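Local coordinates for protein soluble lytic transglycosylase B3 (Pseudomonas aeruginosa, PDB 5ANZ) that probably cleaves the glycan strands of peptidoglycan as a calcium-binding lytic transglycosylase, taking part in turnover of the bacterial cell wall, at residues Arg129-Ala134 against Trp247-Pro252; Arg273-Glu278 against Gly298-Leu303; Ser302-Ala307 against Phe314-Asn319. All coordinates share one frame; numbering follows the deposited sequence.

Interaction 1 of 3, residues Arg129-Ala134 against Trp247-Pro252; sequences RYAVDA and WIAGQP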
ATOM      1  N   ARG A 129      -4.833   7.513  22.700  1.00 43.22           N
ATOM      2  CA  ARG A 129      -3.493   7.146  23.159  1.00 34.66           C
ATOM      3  C   ARG A 129      -2.402   7.375  22.100  1.00 37.74           C
ATOM      4  O   ARG A 129      -1.273   7.742  22.434  1.00 43.55           O
ATOM      5  CB  ARG A 129      -3.450   5.686  23.617  1.00 41.79           C
ATOM      6  CG  ARG A 129      -2.034   5.163  23.755  1.00 47.79           C
ATOM      7  CD  ARG A 129      -1.903   4.064  24.787  1.00 55.83           C
ATOM      8  NE  ARG A 129      -0.503   3.872  25.169  1.00 63.97           N
ATOM      9  CZ  ARG A 129      -0.065   2.892  25.954  1.00 60.19           C
ATOM     10  NH1 ARG A 129      -0.916   1.999  26.444  1.00 56.53           N
ATOM     11  NH2 ARG A 129       1.226   2.801  26.243  1.00 53.74           N
ATOM     12  N   TYR A 130      -2.736   7.164  20.834  1.00 31.76           N
ATOM     13  CA  TYR A 130      -1.745   7.246  19.763  1.00 28.31           C
ATOM     14  C   TYR A 130      -1.896   8.515  18.934  1.00 29.16           C
ATOM     15  O   TYR A 130      -1.060   8.794  18.086  1.00 32.88           O
ATOM     16  CB  TYR A 130      -1.829   6.013  18.853  1.00 26.58           C
ATOM     17  CG  TYR A 130      -1.462   4.749  19.590  1.00 27.59           C
ATOM     18  CD1 TYR A 130      -0.132   4.404  19.784  1.00 34.42           C
ATOM     19  CD2 TYR A 130      -2.442   3.923  20.134  1.00 28.73           C
ATOM     20  CE1 TYR A 130       0.215   3.271  20.483  1.00 31.04           C
ATOM     21  CE2 TYR A 130      -2.104   2.781  20.838  1.00 30.43           C
ATOM     22  CZ  TYR A 130      -0.772   2.459  21.004  1.00 30.72           C
ATOM     23  OH  TYR A 130      -0.405   1.339  21.713  1.00 28.93           O
ATOM     24  N   ALA A 131      -2.942   9.292  19.201  1.00 29.11           N
ATOM     25  CA  ALA A 131      -3.229  10.474  18.390  1.00 23.05           C
ATOM     26  C   ALA A 131      -3.320  10.078  16.911  1.00 25.22           C
ATOM     27  O   ALA A 131      -2.647  10.663  16.038  1.00 25.71           O
ATOM     28  CB  ALA A 131      -2.181  11.546  18.591  1.00 26.05           C
ATOM     29  N   VAL A 132      -4.175   9.097  16.641  1.00 22.18           N
ATOM     30  CA  VAL A 132      -4.458   8.679  15.273  1.00 21.83           C
ATOM     31  C   VAL A 132      -5.968   8.557  15.118  1.00 22.63           C
ATOM     32  O   VAL A 132      -6.628   7.957  15.960  1.00 24.86           O
ATOM     33  CB  VAL A 132      -3.798   7.337  14.913  1.00 19.19           C
ATOM     34  CG1 VAL A 132      -4.179   6.921  13.507  1.00 22.15           C
ATOM     35  CG2 VAL A 132      -2.268   7.458  15.031  1.00 21.15           C
ATOM     36  N   ASP A 133      -6.496   9.127  14.042  1.00 20.95           N
ATOM     37  CA  ASP A 133      -7.934   9.143  13.805  1.00 21.59           C
ATOM     38  C   ASP A 133      -8.496   7.743  13.625  1.00 22.67           C
ATOM     39  O   ASP A 133      -7.958   6.946  12.856  1.00 22.08           O
ATOM     40  CB  ASP A 133      -8.254  10.001  12.581  1.00 19.52           C
ATOM     41  CG  ASP A 133      -7.844  11.449  12.786  1.00 29.61           C
ATOM     42  OD1 ASP A 133      -8.639  12.214  13.359  1.00 33.17           O
ATOM     43  OD2 ASP A 133      -6.711  11.815  12.425  1.00 29.08           O
ATOM     44  N   ALA A 134      -9.592   7.466  14.326  1.00 20.63           N
ATOM     45  CA  ALA A 134     -10.222   6.153  14.281  1.00 21.66           C
ATOM     46  C   ALA A 134     -10.619   5.784  12.861  1.00 18.45           C
ATOM     47  O   ALA A 134     -10.530   4.617  12.480  1.00 18.80           O
ATOM     48  CB  ALA A 134     -11.445   6.116  15.183  1.00 20.92           C
ATOM     49  N   TRP A 247       1.627  10.177  11.193  1.00 22.48           N
ATOM     50  CA  TRP A 247       0.252  10.671  11.291  1.00 18.28           C
ATOM     51  C   TRP A 247       0.078  11.867  12.199  1.00 20.60           C
ATOM     52  O   TRP A 247       0.527  11.871  13.358  1.00 25.90           O
ATOM     53  CB  TRP A 247      -0.689   9.560  11.804  1.00 19.25           C
ATOM     54  CG  TRP A 247      -2.129   9.879  11.504  1.00 20.10           C
ATOM     55  CD1 TRP A 247      -3.040  10.490  12.330  1.00 21.40           C
ATOM     56  CD2 TRP A 247      -2.804   9.626  10.276  1.00 19.12           C
ATOM     57  NE1 TRP A 247      -4.253  10.620  11.677  1.00 22.70           N
ATOM     58  CE2 TRP A 247      -4.128  10.097  10.414  1.00 19.62           C
ATOM     59  CE3 TRP A 247      -2.420   9.050   9.060  1.00 22.51           C
ATOM     60  CZ2 TRP A 247      -5.063  10.009   9.387  1.00 21.37           C
ATOM     61  CZ3 TRP A 247      -3.350   8.950   8.047  1.00 22.67           C
ATOM     62  CH2 TRP A 247      -4.658   9.434   8.214  1.00 24.54           C
ATOM     63  N   ILE A 248      -0.594  12.890  11.676  1.00 19.88           N
ATOM     64  CA  ILE A 248      -1.006  14.027  12.478  1.00 23.31           C
ATOM     65  C   ILE A 248      -2.511  13.971  12.657  1.00 25.11           C
ATOM     66  O   ILE A 248      -3.254  14.121  11.689  1.00 21.30           O
ATOM     67  CB  ILE A 248      -0.617  15.342  11.828  1.00 29.24           C
ATOM     68  CG1 ILE A 248       0.898  15.402  11.625  1.00 33.70           C
ATOM     69  CG2 ILE A 248      -1.117  16.501  12.674  1.00 28.88           C
ATOM     70  CD1 ILE A 248       1.325  16.380  10.539  1.00 38.78           C
ATOM     71  N   ALA A 249      -2.953  13.754  13.888  1.00 24.17           N
ATOM     72  CA  ALA A 249      -4.378  13.616  14.182  1.00 28.92           C
ATOM     73  C   ALA A 249      -5.192  14.806  13.684  1.00 23.39           C
ATOM     74  O   ALA A 249      -4.860  15.971  13.962  1.00 25.22           O
ATOM     75  CB  ALA A 249      -4.588  13.436  15.680  1.00 28.19           C
ATOM     76  N   GLY A 250      -6.272  14.504  12.971  1.00 22.73           N
ATOM     77  CA  GLY A 250      -7.215  15.522  12.566  1.00 25.89           C
ATOM     78  C   GLY A 250      -6.837  16.221  11.277  1.00 28.65           C
ATOM     79  O   GLY A 250      -7.633  16.988  10.755  1.00 28.88           O
ATOM     80  N   GLN A 251      -5.632  15.978  10.762  1.00 23.07           N
ATOM     81  CA  GLN A 251      -5.222  16.625   9.515  1.00 21.17           C
ATOM     82  C   GLN A 251      -5.728  15.780   8.347  1.00 25.12           C
ATOM     83  O   GLN A 251      -5.673  14.562   8.399  1.00 23.56           O
ATOM     84  CB  GLN A 251      -3.689  16.781   9.462  1.00 25.55           C
ATOM     85  CG  GLN A 251      -3.218  17.865   8.506  1.00 36.50           C
ATOM     86  CD  GLN A 251      -1.717  18.070   8.563  1.00 45.57           C
ATOM     87  OE1 GLN A 251      -0.965  17.447   7.812  1.00 38.11           O
ATOM     88  NE2 GLN A 251      -1.272  18.942   9.464  1.00 39.86           N
ATOM     89  N   PRO A 252      -6.249  16.418   7.294  1.00 25.96           N
ATOM     90  CA  PRO A 252      -6.713  15.602   6.162  1.00 25.23           C
ATOM     91  C   PRO A 252      -5.555  14.907   5.439  1.00 22.35           C
ATOM     92  O   PRO A 252      -4.446  15.454   5.370  1.00 28.09           O
ATOM     93  CB  PRO A 252      -7.403  16.621   5.231  1.00 31.44           C
ATOM     94  CG  PRO A 252      -6.927  17.969   5.674  1.00 36.67           C
ATOM     95  CD  PRO A 252      -6.560  17.848   7.141  1.00 33.63           C
TER
HETATM   96  O   HOH W   1      -0.787  12.580  15.645  1.00 26.46           O
HETATM   97  O   HOH W   2      -7.491  12.988   9.645  1.00 36.00           O

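Interaction 2 of 3, residues Arg273-Glu278 against Gly298-Leu303; sequences RKPLGE and GEQASL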
ATOM      1  N   ARG A 273       6.814  19.007  -3.370  1.00 35.19           N
ATOM      2  CA  ARG A 273       5.893  19.452  -2.333  1.00 31.85           C
ATOM      3  C   ARG A 273       5.901  20.973  -2.224  1.00 36.81           C
ATOM      4  O   ARG A 273       6.948  21.617  -2.329  1.00 41.94           O
ATOM      5  CB  ARG A 273       6.238  18.803  -0.990  1.00 34.51           C
ATOM      6  CG  ARG A 273       6.050  17.298  -1.005  1.00 38.47           C
ATOM      7  CD  ARG A 273       6.123  16.696   0.391  1.00 49.29           C
ATOM      8  NE  ARG A 273       7.489  16.650   0.898  1.00 51.07           N
ATOM      9  CZ  ARG A 273       8.337  15.660   0.652  1.00 61.84           C
ATOM     10  NH1 ARG A 273       7.959  14.638  -0.105  1.00 59.27           N
ATOM     11  NH2 ARG A 273       9.563  15.695   1.158  1.00 70.58           N
ATOM     12  N   LYS A 274       4.713  21.535  -2.037  1.00 35.48           N
ATOM     13  CA  LYS A 274       4.526  22.972  -1.963  1.00 37.64           C
ATOM     14  C   LYS A 274       3.486  23.278  -0.902  1.00 38.17           C
ATOM     15  O   LYS A 274       2.547  22.504  -0.724  1.00 32.80           O
ATOM     16  CB  LYS A 274       4.072  23.531  -3.315  1.00 36.20           C
ATOM     17  CG  LYS A 274       5.093  23.411  -4.431  1.00 37.18           C
ATOM     18  CD  LYS A 274       4.536  23.998  -5.713  1.00 38.50           C
ATOM     19  CE  LYS A 274       5.418  23.664  -6.897  1.00 46.15           C
ATOM     20  NZ  LYS A 274       6.781  24.238  -6.757  1.00 49.79           N
ATOM     21  N   PRO A 275       3.643  24.404  -0.192  1.00 34.76           N
ATOM     22  CA  PRO A 275       2.581  24.770   0.750  1.00 40.94           C
ATOM     23  C   PRO A 275       1.261  24.958   0.012  1.00 42.55           C
ATOM     24  O   PRO A 275       1.271  25.361  -1.150  1.00 42.27           O
ATOM     25  CB  PRO A 275       3.067  26.091   1.347  1.00 43.23           C
ATOM     26  CG  PRO A 275       4.542  26.145   1.040  1.00 45.99           C
ATOM     27  CD  PRO A 275       4.727  25.402  -0.238  1.00 36.91           C
ATOM     28  N   LEU A 276       0.145  24.652   0.664  1.00 36.83           N
ATOM     29  CA  LEU A 276      -1.168  24.825   0.043  1.00 37.36           C
ATOM     30  C   LEU A 276      -1.351  26.253  -0.471  1.00 40.40           C
ATOM     31  O   LEU A 276      -1.969  26.472  -1.513  1.00 43.50           O
ATOM     32  CB  LEU A 276      -2.280  24.482   1.031  1.00 39.01           C
ATOM     33  CG  LEU A 276      -2.419  23.005   1.385  1.00 43.71           C
ATOM     34  CD1 LEU A 276      -3.585  22.820   2.330  1.00 43.29           C
ATOM     35  CD2 LEU A 276      -2.599  22.168   0.126  1.00 40.00           C
ATOM     36  N   GLY A 277      -0.805  27.216   0.265  1.00 46.39           N
ATOM     37  CA  GLY A 277      -0.880  28.608  -0.132  1.00 52.59           C
ATOM     38  C   GLY A 277      -0.242  28.846  -1.488  1.00 53.26           C
ATOM     39  O   GLY A 277      -0.750  29.625  -2.298  1.00 51.90           O
ATOM     40  N   GLU A 278       0.872  28.166  -1.738  1.00 50.15           N
ATOM     41  CA  GLU A 278       1.562  28.292  -3.011  1.00 46.32           C
ATOM     42  C   GLU A 278       0.764  27.632  -4.138  1.00 42.49           C
ATOM     43  O   GLU A 278       0.701  28.166  -5.245  1.00 50.49           O
ATOM     44  CB  GLU A 278       2.967  27.694  -2.926  1.00 51.48           C
ATOM     45  CG  GLU A 278       3.718  27.689  -4.251  1.00 57.71           C
ATOM     46  CD  GLU A 278       5.202  27.407  -4.090  1.00 60.83           C
ATOM     47  OE1 GLU A 278       5.658  27.262  -2.938  1.00 58.13           O
ATOM     48  OE2 GLU A 278       5.912  27.338  -5.119  1.00 65.66           O
ATOM     49  N   GLY A 298      -0.060  26.623   5.312  1.00 52.59           N
ATOM     50  CA  GLY A 298       1.360  26.362   5.457  1.00 52.03           C
ATOM     51  C   GLY A 298       1.750  24.908   5.238  1.00 46.87           C
ATOM     52  O   GLY A 298       2.937  24.583   5.185  1.00 53.48           O
ATOM     53  N   GLU A 299       0.760  24.034   5.098  1.00 43.12           N
ATOM     54  CA  GLU A 299       1.022  22.599   4.984  1.00 39.18           C
ATOM     55  C   GLU A 299       1.562  22.191   3.616  1.00 36.00           C
ATOM     56  O   GLU A 299       1.046  22.618   2.576  1.00 40.71           O
ATOM     57  CB  GLU A 299      -0.253  21.797   5.277  1.00 35.22           C
ATOM     58  CG  GLU A 299      -0.628  21.751   6.739  1.00 43.52           C
ATOM     59  CD  GLU A 299       0.436  21.075   7.580  1.00 49.55           C
ATOM     60  OE1 GLU A 299       1.083  20.123   7.084  1.00 49.80           O
ATOM     61  OE2 GLU A 299       0.638  21.503   8.731  1.00 48.66           O
ATOM     62  N   GLN A 300       2.580  21.336   3.620  1.00 31.23           N
ATOM     63  CA  GLN A 300       3.189  20.881   2.379  1.00 34.74           C
ATOM     64  C   GLN A 300       2.302  19.854   1.696  1.00 36.25           C
ATOM     65  O   GLN A 300       1.791  18.931   2.333  1.00 35.22           O
ATOM     66  CB  GLN A 300       4.570  20.284   2.635  1.00 35.89           C
ATOM     67  CG  GLN A 300       5.586  21.278   3.156  1.00 41.55           C
ATOM     68  CD  GLN A 300       6.021  22.267   2.101  1.00 48.06           C
ATOM     69  OE1 GLN A 300       6.075  21.942   0.918  1.00 42.41           O
ATOM     70  NE2 GLN A 300       6.334  23.484   2.523  1.00 51.73           N
ATOM     71  N   ALA A 301       2.114  20.012   0.394  1.00 27.33           N
ATOM     72  CA  ALA A 301       1.279  19.060  -0.338  1.00 26.10           C
ATOM     73  C   ALA A 301       1.841  18.771  -1.721  1.00 24.21           C
ATOM     74  O   ALA A 301       2.556  19.590  -2.290  1.00 27.98           O
ATOM     75  CB  ALA A 301      -0.157  19.588  -0.439  1.00 29.45           C
ATOM     76  N   SER A 302       1.500  17.603  -2.257  1.00 24.71           N
ATOM     77  CA  SER A 302       1.861  17.195  -3.611  1.00 25.72           C
ATOM     78  C   SER A 302       0.600  17.014  -4.436  1.00 25.18           C
ATOM     79  O   SER A 302      -0.463  16.718  -3.884  1.00 21.64           O
ATOM     80  CB  SER A 302       2.653  15.884  -3.608  1.00 29.29           C
ATOM     81  OG  SER A 302       3.850  16.018  -2.863  1.00 35.90           O
ATOM     82  N   LEU A 303       0.736  17.181  -5.749  1.00 24.63           N
ATOM     83  CA  LEU A 303      -0.371  16.987  -6.687  1.00 24.41           C
ATOM     84  C   LEU A 303      -0.406  15.559  -7.228  1.00 27.77           C
ATOM     85  O   LEU A 303       0.578  15.071  -7.798  1.00 29.59           O
ATOM     86  CB  LEU A 303      -0.264  17.983  -7.843  1.00 27.31           C
ATOM     87  CG  LEU A 303      -1.201  17.737  -9.025  1.00 30.31           C
ATOM     88  CD1 LEU A 303      -2.638  17.935  -8.603  1.00 33.17           C
ATOM     89  CD2 LEU A 303      -0.839  18.678 -10.174  1.00 37.19           C
TER
HETATM   90  O   HOH W   3       4.737  13.860  -0.799  1.00 42.09           O

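Interaction 3 of 3, residues Ser302-Ala307 against Phe314-Asn319; sequences SLLLPA and FLVLHN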
ATOM      1  N   SER A 302       1.500  17.603  -2.257  1.00 24.71           N
ATOM      2  CA  SER A 302       1.861  17.195  -3.611  1.00 25.72           C
ATOM      3  C   SER A 302       0.600  17.014  -4.436  1.00 25.18           C
ATOM      4  O   SER A 302      -0.463  16.718  -3.884  1.00 21.64           O
ATOM      5  CB  SER A 302       2.653  15.884  -3.608  1.00 29.29           C
ATOM      6  OG  SER A 302       3.850  16.018  -2.863  1.00 35.90           O
ATOM      7  N   LEU A 303       0.736  17.181  -5.749  1.00 24.63           N
ATOM      8  CA  LEU A 303      -0.371  16.987  -6.687  1.00 24.41           C
ATOM      9  C   LEU A 303      -0.406  15.559  -7.228  1.00 27.77           C
ATOM     10  O   LEU A 303       0.578  15.071  -7.798  1.00 29.59           O
ATOM     11  CB  LEU A 303      -0.264  17.983  -7.843  1.00 27.31           C
ATOM     12  CG  LEU A 303      -1.201  17.737  -9.025  1.00 30.31           C
ATOM     13  CD1 LEU A 303      -2.638  17.935  -8.603  1.00 33.17           C
ATOM     14  CD2 LEU A 303      -0.839  18.678 -10.174  1.00 37.19           C
ATOM     15  N   LEU A 304      -1.541  14.887  -7.030  1.00 24.25           N
ATOM     16  CA  LEU A 304      -1.746  13.541  -7.543  1.00 22.81           C
ATOM     17  C   LEU A 304      -2.786  13.507  -8.673  1.00 26.50           C
ATOM     18  O   LEU A 304      -3.904  14.008  -8.513  1.00 26.84           O
ATOM     19  CB  LEU A 304      -2.178  12.620  -6.403  1.00 23.18           C
ATOM     20  CG  LEU A 304      -2.460  11.146  -6.679  1.00 25.53           C
ATOM     21  CD1 LEU A 304      -1.187  10.374  -6.985  1.00 28.42           C
ATOM     22  CD2 LEU A 304      -3.170  10.557  -5.474  1.00 27.80           C
ATOM     23  N   LEU A 305      -2.405  12.929  -9.810  1.00 25.42           N
ATOM     24  CA  LEU A 305      -3.308  12.759 -10.951  1.00 26.57           C
ATOM     25  C   LEU A 305      -3.411  11.282 -11.337  1.00 29.15           C
ATOM     26  O   LEU A 305      -2.715  10.841 -12.251  1.00 34.63           O
ATOM     27  CB  LEU A 305      -2.820  13.546 -12.170  1.00 30.19           C
ATOM     28  CG  LEU A 305      -2.879  15.069 -12.211  1.00 34.68           C
ATOM     29  CD1 LEU A 305      -2.125  15.584 -13.429  1.00 35.89           C
ATOM     30  CD2 LEU A 305      -4.326  15.525 -12.255  1.00 29.99           C
ATOM     31  N   PRO A 306      -4.283  10.524 -10.661  1.00 29.86           N
ATOM     32  CA  PRO A 306      -4.272   9.064 -10.832  1.00 27.97           C
ATOM     33  C   PRO A 306      -4.586   8.589 -12.261  1.00 33.69           C
ATOM     34  O   PRO A 306      -4.185   7.481 -12.622  1.00 31.29           O
ATOM     35  CB  PRO A 306      -5.345   8.576  -9.848  1.00 28.53           C
ATOM     36  CG  PRO A 306      -6.154   9.777  -9.493  1.00 35.17           C
ATOM     37  CD  PRO A 306      -5.274  10.976  -9.670  1.00 28.82           C
ATOM     38  N   ALA A 307      -5.266   9.408 -13.064  1.00 25.44           N
ATOM     39  CA  ALA A 307      -5.532   9.042 -14.457  1.00 26.97           C
ATOM     40  C   ALA A 307      -5.153  10.147 -15.437  1.00 28.63           C
ATOM     41  O   ALA A 307      -5.804  10.316 -16.470  1.00 34.47           O
ATOM     42  CB  ALA A 307      -6.998   8.671 -14.626  1.00 28.73           C
ATOM     43  N   PHE A 314      -5.883  15.597  -7.048  1.00 21.16           N
ATOM     44  CA  PHE A 314      -5.905  15.677  -5.594  1.00 21.68           C
ATOM     45  C   PHE A 314      -4.661  16.379  -5.093  1.00 23.55           C
ATOM     46  O   PHE A 314      -3.589  16.186  -5.660  1.00 26.46           O
ATOM     47  CB  PHE A 314      -5.972  14.273  -4.981  1.00 22.54           C
ATOM     48  CG  PHE A 314      -7.190  13.500  -5.386  1.00 21.01           C
ATOM     49  CD1 PHE A 314      -7.196  12.756  -6.554  1.00 21.43           C
ATOM     50  CD2 PHE A 314      -8.322  13.517  -4.605  1.00 24.40           C
ATOM     51  CE1 PHE A 314      -8.324  12.039  -6.931  1.00 27.00           C
ATOM     52  CE2 PHE A 314      -9.462  12.800  -4.985  1.00 25.39           C
ATOM     53  CZ  PHE A 314      -9.453  12.060  -6.150  1.00 25.21           C
ATOM     54  N   LEU A 315      -4.787  17.176  -4.034  1.00 21.25           N
ATOM     55  CA  LEU A 315      -3.595  17.591  -3.296  1.00 23.50           C
ATOM     56  C   LEU A 315      -3.461  16.625  -2.142  1.00 24.80           C
ATOM     57  O   LEU A 315      -4.431  16.410  -1.425  1.00 24.03           O
ATOM     58  CB  LEU A 315      -3.691  19.023  -2.782  1.00 24.44           C
ATOM     59  CG  LEU A 315      -3.520  20.077  -3.867  1.00 27.54           C
ATOM     60  CD1 LEU A 315      -3.648  21.468  -3.280  1.00 29.12           C
ATOM     61  CD2 LEU A 315      -2.161  19.891  -4.536  1.00 30.29           C
ATOM     62  N   VAL A 316      -2.279  16.041  -1.956  1.00 21.11           N
ATOM     63  CA  VAL A 316      -2.117  15.081  -0.870  1.00 20.30           C
ATOM     64  C   VAL A 316      -1.067  15.569   0.123  1.00 22.17           C
ATOM     65  O   VAL A 316      -0.036  16.133  -0.243  1.00 23.80           O
ATOM     66  CB  VAL A 316      -1.776  13.681  -1.390  1.00 19.59           C
ATOM     67  CG1 VAL A 316      -2.928  13.163  -2.252  1.00 21.91           C
ATOM     68  CG2 VAL A 316      -0.471  13.670  -2.185  1.00 20.27           C
ATOM     69  N   LEU A 317      -1.399  15.393   1.393  1.00 22.15           N
ATOM     70  CA  LEU A 317      -0.642  16.001   2.476  1.00 21.50           C
ATOM     71  C   LEU A 317       0.162  14.940   3.200  1.00 21.44           C
ATOM     72  O   LEU A 317       0.252  13.799   2.763  1.00 21.16           O
ATOM     73  CB  LEU A 317      -1.567  16.724   3.453  1.00 23.51           C
ATOM     74  CG  LEU A 317      -2.023  18.137   3.060  1.00 28.83           C
ATOM     75  CD1 LEU A 317      -2.884  18.088   1.836  1.00 28.46           C
ATOM     76  CD2 LEU A 317      -2.748  18.821   4.227  1.00 38.32           C
ATOM     77  N   HIS A 318       0.755  15.352   4.312  1.00 25.87           N
ATOM     78  CA  HIS A 318       1.652  14.497   5.065  1.00 23.16           C
ATOM     79  C   HIS A 318       1.018  13.159   5.441  1.00 21.87           C
ATOM     80  O   HIS A 318       1.685  12.125   5.372  1.00 23.75           O
ATOM     81  CB  HIS A 318       2.117  15.229   6.325  1.00 28.87           C
ATOM     82  CG  HIS A 318       3.292  14.587   6.995  1.00 38.24           C
ATOM     83  ND1 HIS A 318       4.511  14.437   6.374  1.00 38.22           N
ATOM     84  CD2 HIS A 318       3.431  14.056   8.237  1.00 50.12           C
ATOM     85  CE1 HIS A 318       5.354  13.839   7.200  1.00 46.93           C
ATOM     86  NE2 HIS A 318       4.722  13.598   8.334  1.00 50.29           N
ATOM     87  N   ASN A 319      -0.261  13.171   5.823  1.00 20.17           N
ATOM     88  CA  ASN A 319      -0.888  11.922   6.257  1.00 19.03           C
ATOM     89  C   ASN A 319      -1.036  10.925   5.107  1.00 20.44           C
ATOM     90  O   ASN A 319      -1.064   9.714   5.326  1.00 20.87           O
ATOM     91  CB  ASN A 319      -2.246  12.191   6.922  1.00 20.92           C
ATOM     92  CG  ASN A 319      -2.104  12.708   8.353  1.00 19.67           C
ATOM     93  OD1 ASN A 319      -1.019  12.697   8.933  1.00 20.85           O
ATOM     94  ND2 ASN A 319      -3.207  13.152   8.931  1.00 20.94           N
TER
HETATM   95  O   HOH W   4       2.732  15.285   0.243  1.00 39.16           O

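Interaction 1 of 3, residues Arg129-Ala134 against Trp247-Pro252
One carboxylate oxygen of D133 takes both direct hydrogen bonds of this contact. Its OD2 receives the indole NE1 of W247 at 2.8 Å on the anti lone pair, in the plane of the ring, and the backbone N of G250, also at 2.8 Å, on the syn lone pair. Both bonds are close to straight, with N-H...O angles of 169° and 174°. Aspartate suits the place: a carboxylate oxygen offers two lone pairs, and the short chain, with CG anti to the carbonyl carbon (chi1 -62°), keeps the group beside the indole edge and the turn.

One face of the buried indole is covered by V132, whose CG1 makes a CH-pi contact 4.0 Å from the centroid of the five-membered ring. G250 sits in the type II turn from I248 to Q251, closed by Q251 N to I248 O, with positive phi, which glycine accepts easily. One water donates to A131 O and W247 O and accepts from A249 N, satisfying three backbone groups at once; a second donates to Q251 O and weakly to D133 OD2. A131 and A249 meet through their methyls, CB to CB 4.2 Å.

The contact ties the end of helix 120-130 to the loop before strand 254-258, where the N319 side chain of helix 318-324 accepts from I248 N and donates to Q251 O. Two N-H dipoles converging on OD2 would be expected to favour the ionised carboxylate.

Interaction 2 of 3, residues Arg273-Glu278 against Gly298-Leu303
K274 and A301 face each other as an antiparallel hydrogen-bonded pair: K274 N donates to A301 O at 2.9 Å, and A301 N returns a bond to K274 O at 2.8 Å, its donor standing 40° out of that carbonyl plane. P275 with Q300 forms the following non-hydrogen-bonded pair. A proline fits there, since no N-H is needed, and its CA lies 3.2 Å from E299 O in a CA-H...O contact. The same carbonyl accepts L276 N, the first amide of helix 276-280, in a more bent bond (137° at the hydrogen).

Strand 274-275 is a short outermost strand of a five-stranded antiparallel sheet that runs directly into a helix, with P275 at the N-cap position.

On the side of A301, L276 reaches in with CD2, 3.6 Å from A301 CB; the small methyl lets the leucine come close to the strand. On the other face the bent side chain of Q300 lies beside the proline ring of P275, both pointing the same way. Farther along, R273 lays its CG 3.2 Å from S302 OG, and a water donates to that hydroxyl and accepts weakly from R273 NH1. The single proton of S302 OG is shared between, or goes to one of, the carbonyls of I272 and L270, I272 O being the stronger partner.

Interaction 3 of 3, residues Ser302-Ala307 against Phe314-Asn319
F314 meets L304 as an antiparallel hydrogen-bonded pair, the two backbones exchanging bonds in both directions: L304 N to F314 O is 2.8 Å and nearly linear at 176°, while F314 N to L304 O is 2.9 Å. The edge of the phenyl ring meets P306 CG, which comes near the ring plane 4.0 Å from F314 CE1, and L304 O also lies at that edge. Proline is apt just beyond the strand: a compact apolar ring that crosses the phenylalanine side chain at about a right angle.

S302 and V316 make the second hydrogen-bonded pair, with S302 N to V316 O at 2.9 Å and V316 N to S302 O at 2.7 Å. CG2 of V316 occupies the crowded position between backbone N and carbonyl carbon, which sets it 3.5 Å from S302 O and 4.1 Å from S302 CB. Serine suits this place because its small CB lets that methyl come close, while its hydroxyl is satisfied by the carbonyl of I272. The other methyl, V316 CG1, meets L304 CD2 at 4.2 Å; valine's two methyls thus touch both S302 and L304 on the face they share with F314. A water donates to V316 O.

L303 and L315 form the non-hydrogen-bonded pair on the other face. There CD2 of L315 packs against the S302 carbonyl and the CA and CB of L303.

The contact is the body of the beta hairpin 300-304/313-316. Helix 330-343 lies against the face of L304 and F314, helix 276-280 against that of L303 and L315, and strand 254-258 continues the sheet beyond 313-316.

How the interactions relate
Interactions 2 and 3 belong to one sheet and share S302 and L303: strand 300-304 pairs with edge strand 274-275 along one side and with 313-316 along the other. Interaction 3 is buried and mostly aliphatic or aromatic between its ladder bonds, whereas interaction 2, at the sheet's edge, mixes one leucine-alanine contact with exposed polar chains. L276 and L315 touch through CD2 and CD1, joining the two. Interaction 1, partly buried and without strand pairing, relies on a carboxylate and waters, with V132 over the W247 ring as its main apolar part. N319, at the end of interaction 3, probably bonds I248 N and Q251 O, linking that loop to the helix following the hairpin.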